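Local coordinates for SufC protein (Thermus thermophilus, PDB 2D2E) that is an atypical cytoplasmic ABC-type ATPase that binds and hydrolyses ATP, probably in support of iron-sulfur cluster assembly by the Suf machinery, at residues Lys121-Leu126 and Trp131-Leu136; Asn152-Leu157 and Leu179-Arg184. All coordinates share one frame; numbering follows the deposited sequence.

Contact 1 (Lys121-Leu126 and Trp131-Leu136); sequences KVKKAL and WDESYL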
loop_
_atom_site.group_PDB
_atom_site.type_symbol
_atom_site.label_atom_id
_atom_site.label_comp_id
_atom_site.label_asym_id
_atom_site.label_seq_id
_atom_site.Cartn_x
_atom_site.Cartn_y
_atom_site.Cartn_z
ATOM N N LYS A 121 5.138 20.394 7.448
ATOM C CA LYS A 121 4.512 19.127 7.065
ATOM C C LYS A 121 5.005 17.962 7.911
ATOM O O LYS A 121 4.220 17.075 8.300
ATOM C CB LYS A 121 4.766 18.857 5.580
ATOM C CG LYS A 121 3.933 19.764 4.683
ATOM C CD LYS A 121 4.193 19.483 3.212
ATOM C CE LYS A 121 3.262 20.298 2.336
ATOM N NZ LYS A 121 3.574 20.079 0.902
ATOM N N VAL A 122 6.303 17.957 8.201
ATOM C CA VAL A 122 6.886 16.915 9.024
ATOM C C VAL A 122 6.309 16.994 10.430
ATOM O O VAL A 122 5.946 15.974 11.009
ATOM C CB VAL A 122 8.433 17.047 9.111
ATOM C CG1 VAL A 122 8.944 16.324 10.335
ATOM C CG2 VAL A 122 9.078 16.457 7.864
ATOM N N LYS A 123 6.222 18.204 10.981
ATOM C CA LYS A 123 5.681 18.344 12.326
ATOM C C LYS A 123 4.246 17.829 12.404
ATOM O O LYS A 123 3.893 17.148 13.369
ATOM C CB LYS A 123 5.776 19.805 12.799
ATOM C CG LYS A 123 7.216 20.212 13.110
ATOM C CD LYS A 123 7.346 21.665 13.558
ATOM C CE LYS A 123 8.761 21.988 14.037
ATOM N NZ LYS A 123 9.059 21.534 15.441
ATOM N N LYS A 124 3.426 18.123 11.397
ATOM C CA LYS A 124 2.035 17.645 11.423
ATOM C C LYS A 124 2.005 16.119 11.384
ATOM O O LYS A 124 1.244 15.483 12.123
ATOM C CB LYS A 124 1.245 18.218 10.249
ATOM N N ALA A 125 2.854 15.525 10.547
ATOM C CA ALA A 125 2.904 14.070 10.446
ATOM C C ALA A 125 3.322 13.455 11.777
ATOM O O ALA A 125 2.740 12.469 12.224
ATOM C CB ALA A 125 3.869 13.647 9.335
ATOM N N LEU A 126 4.332 14.036 12.419
ATOM C CA LEU A 126 4.783 13.513 13.707
ATOM C C LEU A 126 3.670 13.587 14.750
ATOM O O LEU A 126 3.522 12.686 15.564
ATOM C CB LEU A 126 6.003 14.290 14.201
ATOM C CG LEU A 126 7.286 14.101 13.389
ATOM C CD1 LEU A 126 8.342 15.081 13.893
ATOM C CD2 LEU A 126 7.767 12.661 13.473
ATOM N N TRP A 131 4.899 10.662 17.243
ATOM C CA TRP A 131 6.322 10.297 17.220
ATOM C C TRP A 131 7.159 11.526 17.582
ATOM O O TRP A 131 6.737 12.656 17.331
ATOM C CB TRP A 131 6.755 9.810 15.826
ATOM C CG TRP A 131 6.251 8.451 15.451
ATOM C CD1 TRP A 131 5.421 7.653 16.183
ATOM C CD2 TRP A 131 6.501 7.753 14.224
ATOM N NE1 TRP A 131 5.136 6.503 15.490
ATOM C CE2 TRP A 131 5.791 6.533 14.286
ATOM C CE3 TRP A 131 7.268 8.032 13.084
ATOM C CZ2 TRP A 131 5.802 5.601 13.241
ATOM C CZ3 TRP A 131 7.280 7.096 12.041
ATOM C CH2 TRP A 131 6.558 5.897 12.133
ATOM N N ASP A 132 8.346 11.302 18.148
ATOM C CA ASP A 132 9.220 12.408 18.553
ATOM C C ASP A 132 10.074 12.907 17.399
ATOM O O ASP A 132 10.575 12.119 16.604
ATOM C CB ASP A 132 10.142 11.980 19.699
ATOM C CG ASP A 132 11.037 13.124 20.196
ATOM O OD1 ASP A 132 11.953 13.546 19.461
ATOM O OD2 ASP A 132 10.817 13.610 21.325
ATOM N N GLU A 133 10.239 14.224 17.316
ATOM C CA GLU A 133 11.042 14.825 16.253
ATOM C C GLU A 133 12.480 14.293 16.191
ATOM O O GLU A 133 13.116 14.351 15.142
ATOM C CB GLU A 133 11.041 16.350 16.417
ATOM C CG GLU A 133 11.284 17.103 15.121
ATOM C CD GLU A 133 10.912 18.574 15.213
ATOM O OE1 GLU A 133 9.732 18.874 15.489
ATOM O OE2 GLU A 133 11.804 19.423 15.012
ATOM N N SER A 134 12.992 13.776 17.307
ATOM C CA SER A 134 14.343 13.222 17.352
ATOM C C SER A 134 14.525 12.056 16.367
ATOM O O SER A 134 15.641 11.768 15.934
ATOM C CB SER A 134 14.673 12.751 18.779
ATOM O OG SER A 134 13.780 11.738 19.214
ATOM N N TYR A 135 13.426 11.392 16.015
ATOM C CA TYR A 135 13.467 10.277 15.067
ATOM C C TYR A 135 14.074 10.686 13.717
ATOM O O TYR A 135 14.784 9.904 13.077
ATOM C CB TYR A 135 12.046 9.739 14.849
ATOM C CG TYR A 135 11.927 8.761 13.701
ATOM C CD1 TYR A 135 12.405 7.451 13.814
ATOM C CD2 TYR A 135 11.373 9.161 12.483
ATOM C CE1 TYR A 135 12.323 6.568 12.731
ATOM C CE2 TYR A 135 11.309 8.297 11.417
ATOM C CZ TYR A 135 11.768 7.014 11.531
ATOM O OH TYR A 135 11.640 6.186 10.430
ATOM N N LEU A 136 13.791 11.915 13.299
ATOM C CA LEU A 136 14.286 12.441 12.028
ATOM C C LEU A 136 15.806 12.555 11.954
ATOM O O LEU A 136 16.364 12.711 10.865
ATOM C CB LEU A 136 13.657 13.806 11.757
ATOM C CG LEU A 136 12.204 13.842 11.267
ATOM C CD1 LEU A 136 11.341 12.854 12.015
ATOM C CD2 LEU A 136 11.681 15.243 11.436
#
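Val122 turns its CB toward the 131-136 segment, where Leu136 is its neighbour. Their modelled separation is doubtful, being too close for two methyl groups, but two branched apolar residues suit this buried place. One residue on, Lys123 lies at the exposed margin and reaches across to Glu133. Its chain runs extended as far as CE and then bends (chi4 -80°), which swings NZ to 2.7 Å from Glu133 OE1. The ammonium takes the syn lone pair of that oxygen in a salt bridge, with Glu133 OE2 farther off. Leu126 does most of the apolar work. CD1 lies 3.6 Å from Glu133 CA, the two side chains crossing at about a right angle. CD2 sits 3.8 Å from Trp131 CB. In the conformer given for Leu136, its CD1 meets Leu126 CD2 tip to tip at 3.9 Å. The Leu126 backbone contributes too: its O accepts from Trp131 N at 3.0 Å, a nearly straight bond (N-H...O 164°) that ties the last turn of helix 115-129 to the chain leaving it. Beyond this link an Asx turn is indicated, Asp132 OD1 accepting from Ser134 N, though the modelled distance is doubtfully short; it introduces the 3-10 segment that carries Glu133 and Leu136. The Trp131 indole leads away from Leu126 to make a cation-pi contact with Arg151, which Tyr135 also engages. The contact thus folds the 3-10 segment back against the end of helix 115-129 within the helical subdomain of the ABC ATPase: leucine and valine supply a buried apolar interior, while the ion pair lies over its outer margin, where solvent would probably weaken its charge attraction.

Contact 2 (Asn152-Leu157 and Leu179-Arg184); sequences NEILQL and LKVVAR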
loop_
_atom_site.group_PDB
_atom_site.type_symbol
_atom_site.label_atom_id
_atom_site.label_comp_id
_atom_site.label_asym_id
_atom_site.label_seq_id
_atom_site.Cartn_x
_atom_site.Cartn_y
_atom_site.Cartn_z
ATOM N N ASN A 152 10.066 4.199 8.196
ATOM C CA ASN A 152 10.456 5.200 7.217
ATOM C C ASN A 152 9.402 5.334 6.125
ATOM O O ASN A 152 9.115 6.435 5.668
ATOM C CB ASN A 152 11.798 4.829 6.577
ATOM C CG ASN A 152 12.291 5.886 5.607
ATOM O OD1 ASN A 152 11.618 6.218 4.624
ATOM N ND2 ASN A 152 13.474 6.426 5.881
ATOM N N GLU A 153 8.838 4.211 5.691
ATOM C CA GLU A 153 7.813 4.250 4.652
ATOM C C GLU A 153 6.536 4.921 5.160
ATOM O O GLU A 153 5.853 5.613 4.405
ATOM C CB GLU A 153 7.477 2.836 4.163
ATOM C CG GLU A 153 8.645 2.095 3.533
ATOM C CD GLU A 153 8.233 0.769 2.926
ATOM O OE1 GLU A 153 7.323 0.113 3.478
ATOM O OE2 GLU A 153 8.831 0.379 1.902
ATOM N N ILE A 154 6.213 4.712 6.433
ATOM C CA ILE A 154 4.991 5.310 7.010
ATOM C C ILE A 154 5.153 6.824 7.159
ATOM O O ILE A 154 4.198 7.573 7.011
ATOM C CB ILE A 154 4.624 4.650 8.355
ATOM C CG1 ILE A 154 4.100 3.232 8.096
ATOM C CG2 ILE A 154 3.588 5.488 9.108
ATOM C CD1 ILE A 154 2.877 3.188 7.132
ATOM N N LEU A 155 6.372 7.286 7.449
ATOM C CA LEU A 155 6.570 8.726 7.556
ATOM C C LEU A 155 6.393 9.299 6.143
ATOM O O LEU A 155 5.827 10.376 5.965
ATOM C CB LEU A 155 7.969 9.054 8.120
ATOM C CG LEU A 155 8.228 10.542 8.400
ATOM C CD1 LEU A 155 7.098 11.152 9.235
ATOM C CD2 LEU A 155 9.550 10.678 9.132
ATOM N N GLN A 156 6.848 8.570 5.123
ATOM C CA GLN A 156 6.675 9.054 3.753
ATOM C C GLN A 156 5.180 9.081 3.412
ATOM O O GLN A 156 4.701 9.983 2.726
ATOM C CB GLN A 156 7.377 8.149 2.739
ATOM C CG GLN A 156 8.868 8.216 2.816
ATOM C CD GLN A 156 9.497 7.406 1.714
ATOM O OE1 GLN A 156 9.276 7.676 0.527
ATOM N NE2 GLN A 156 10.263 6.396 2.095
ATOM N N LEU A 157 4.446 8.073 3.868
ATOM C CA LEU A 157 3.004 8.021 3.596
ATOM C C LEU A 157 2.298 9.290 4.060
ATOM O O LEU A 157 1.493 9.861 3.331
ATOM C CB LEU A 157 2.355 6.815 4.302
ATOM C CG LEU A 157 0.833 6.658 4.134
ATOM C CD1 LEU A 157 0.490 6.205 2.691
ATOM C CD2 LEU A 157 0.315 5.619 5.134
ATOM N N LEU A 179 3.363 -4.553 12.187
ATOM C CA LEU A 179 1.975 -4.394 11.763
ATOM C C LEU A 179 1.373 -3.161 12.418
ATOM O O LEU A 179 0.619 -2.427 11.781
ATOM C CB LEU A 179 1.139 -5.617 12.149
ATOM C CG LEU A 179 1.673 -6.946 11.595
ATOM C CD1 LEU A 179 0.827 -8.097 12.142
ATOM C CD2 LEU A 179 1.635 -6.924 10.062
ATOM N N LYS A 180 1.736 -2.909 13.674
ATOM C CA LYS A 180 1.175 -1.759 14.361
ATOM C C LYS A 180 1.680 -0.430 13.802
ATOM O O LYS A 180 0.943 0.549 13.800
ATOM C CB LYS A 180 1.422 -1.862 15.877
ATOM C CG LYS A 180 0.456 -2.848 16.530
ATOM C CD LYS A 180 0.477 -2.764 18.048
ATOM C CE LYS A 180 -0.659 -3.584 18.638
ATOM N NZ LYS A 180 -0.580 -3.631 20.119
ATOM N N VAL A 181 2.925 -0.398 13.340
ATOM C CA VAL A 181 3.478 0.823 12.756
ATOM C C VAL A 181 2.680 1.173 11.500
ATOM O O VAL A 181 2.322 2.337 11.263
ATOM C CB VAL A 181 4.947 0.640 12.368
ATOM C CG1 VAL A 181 5.344 1.689 11.341
ATOM C CG2 VAL A 181 5.826 0.759 13.608
ATOM N N VAL A 182 2.432 0.171 10.662
ATOM C CA VAL A 182 1.663 0.434 9.458
ATOM C C VAL A 182 0.229 0.844 9.819
ATOM O O VAL A 182 -0.330 1.747 9.214
ATOM C CB VAL A 182 1.706 -0.793 8.519
ATOM C CG1 VAL A 182 0.812 -0.578 7.287
ATOM C CG2 VAL A 182 3.144 -0.997 8.056
ATOM N N ALA A 183 -0.382 0.180 10.799
ATOM C CA ALA A 183 -1.749 0.547 11.180
ATOM C C ALA A 183 -1.811 1.985 11.674
ATOM O O ALA A 183 -2.758 2.704 11.376
ATOM C CB ALA A 183 -2.271 -0.402 12.260
ATOM N N ARG A 184 -0.810 2.408 12.438
ATOM C CA ARG A 184 -0.813 3.779 12.954
ATOM C C ARG A 184 -0.842 4.747 11.788
ATOM O O ARG A 184 -1.607 5.715 11.786
ATOM C CB ARG A 184 0.426 4.037 13.810
ATOM C CG ARG A 184 0.517 5.481 14.303
ATOM C CD ARG A 184 1.544 5.626 15.411
ATOM N NE ARG A 184 1.194 4.807 16.570
ATOM C CZ ARG A 184 1.669 5.007 17.796
ATOM N NH1 ARG A 184 2.515 6.004 18.035
ATOM N NH2 ARG A 184 1.295 4.210 18.787
#
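Helix 148-160 and helix 176-189 come before and after strand 164-168, probably the Walker B strand of this ABC ATPase, and they meet where Ile154 reaches Val181 and Val182. Ile154 points toward the other helix and is the one side chain of 152-157 to make the contact. Rotation about its first torsion (chi1 -72°) puts CG1, with CD1 beyond it, on the side of 179-184. CG1 lies 3.8 Å from Val181 CG1, the two side chains passing obliquely. The same CG1 rests 3.7 Å from Val181 O, a van der Waals touch on a carbonyl. Farther out, CD1 settles 3.8 Å from Val182 CA and 4.3 Å from Val182 CG2. Isoleucine suits this place because its longer branch can reach the opposing backbone, while the compact valines are consistent with the close approach, 6.4 Å between Ile154 CA and Val182 CA. Leu129, at the end of helix 115-129, also packs on Ile154, and Val182 touches Leu167 of the intervening strand. On another face of helix 148-160, Gln156 NE2 donates to Asn152 OD1 at 2.9 Å, approaching nearly along the C=O axis (167°). Gln156 OE1 accepts from Phe86 N, so both ends of this buried amide are engaged and its flip is set. No hydrogen bond or ion pair crosses between the segments; cohesion here rests on shape and the hydrophobic effect. The amides of Asn152 and Gln156 pair away from 179-184, and within these segments the helices meet through a small apolar patch.

Overall arrangement
From the N terminus, contact 1 comes first: it closes the short turn that ends helix 115-129. Contact 2 follows in series, spanning helix 148-160, strand 164-168 and helix 176-189, so the two neither nest nor cross. Their centres lie about 13 Å apart on the same side of the chain's centre. In the conformer given, Leu155 CD2 packs on Tyr135, bringing 152-157 against contact 1, and the Trp131 indole nitrogen comes close to the Arg184 guanidinium. Helix 148-160 therefore lies between the two: one face receives the helical subdomain of contact 1, and Ile154 turns to helix 176-189, which flanks the mixed sheet of the nucleotide-binding core.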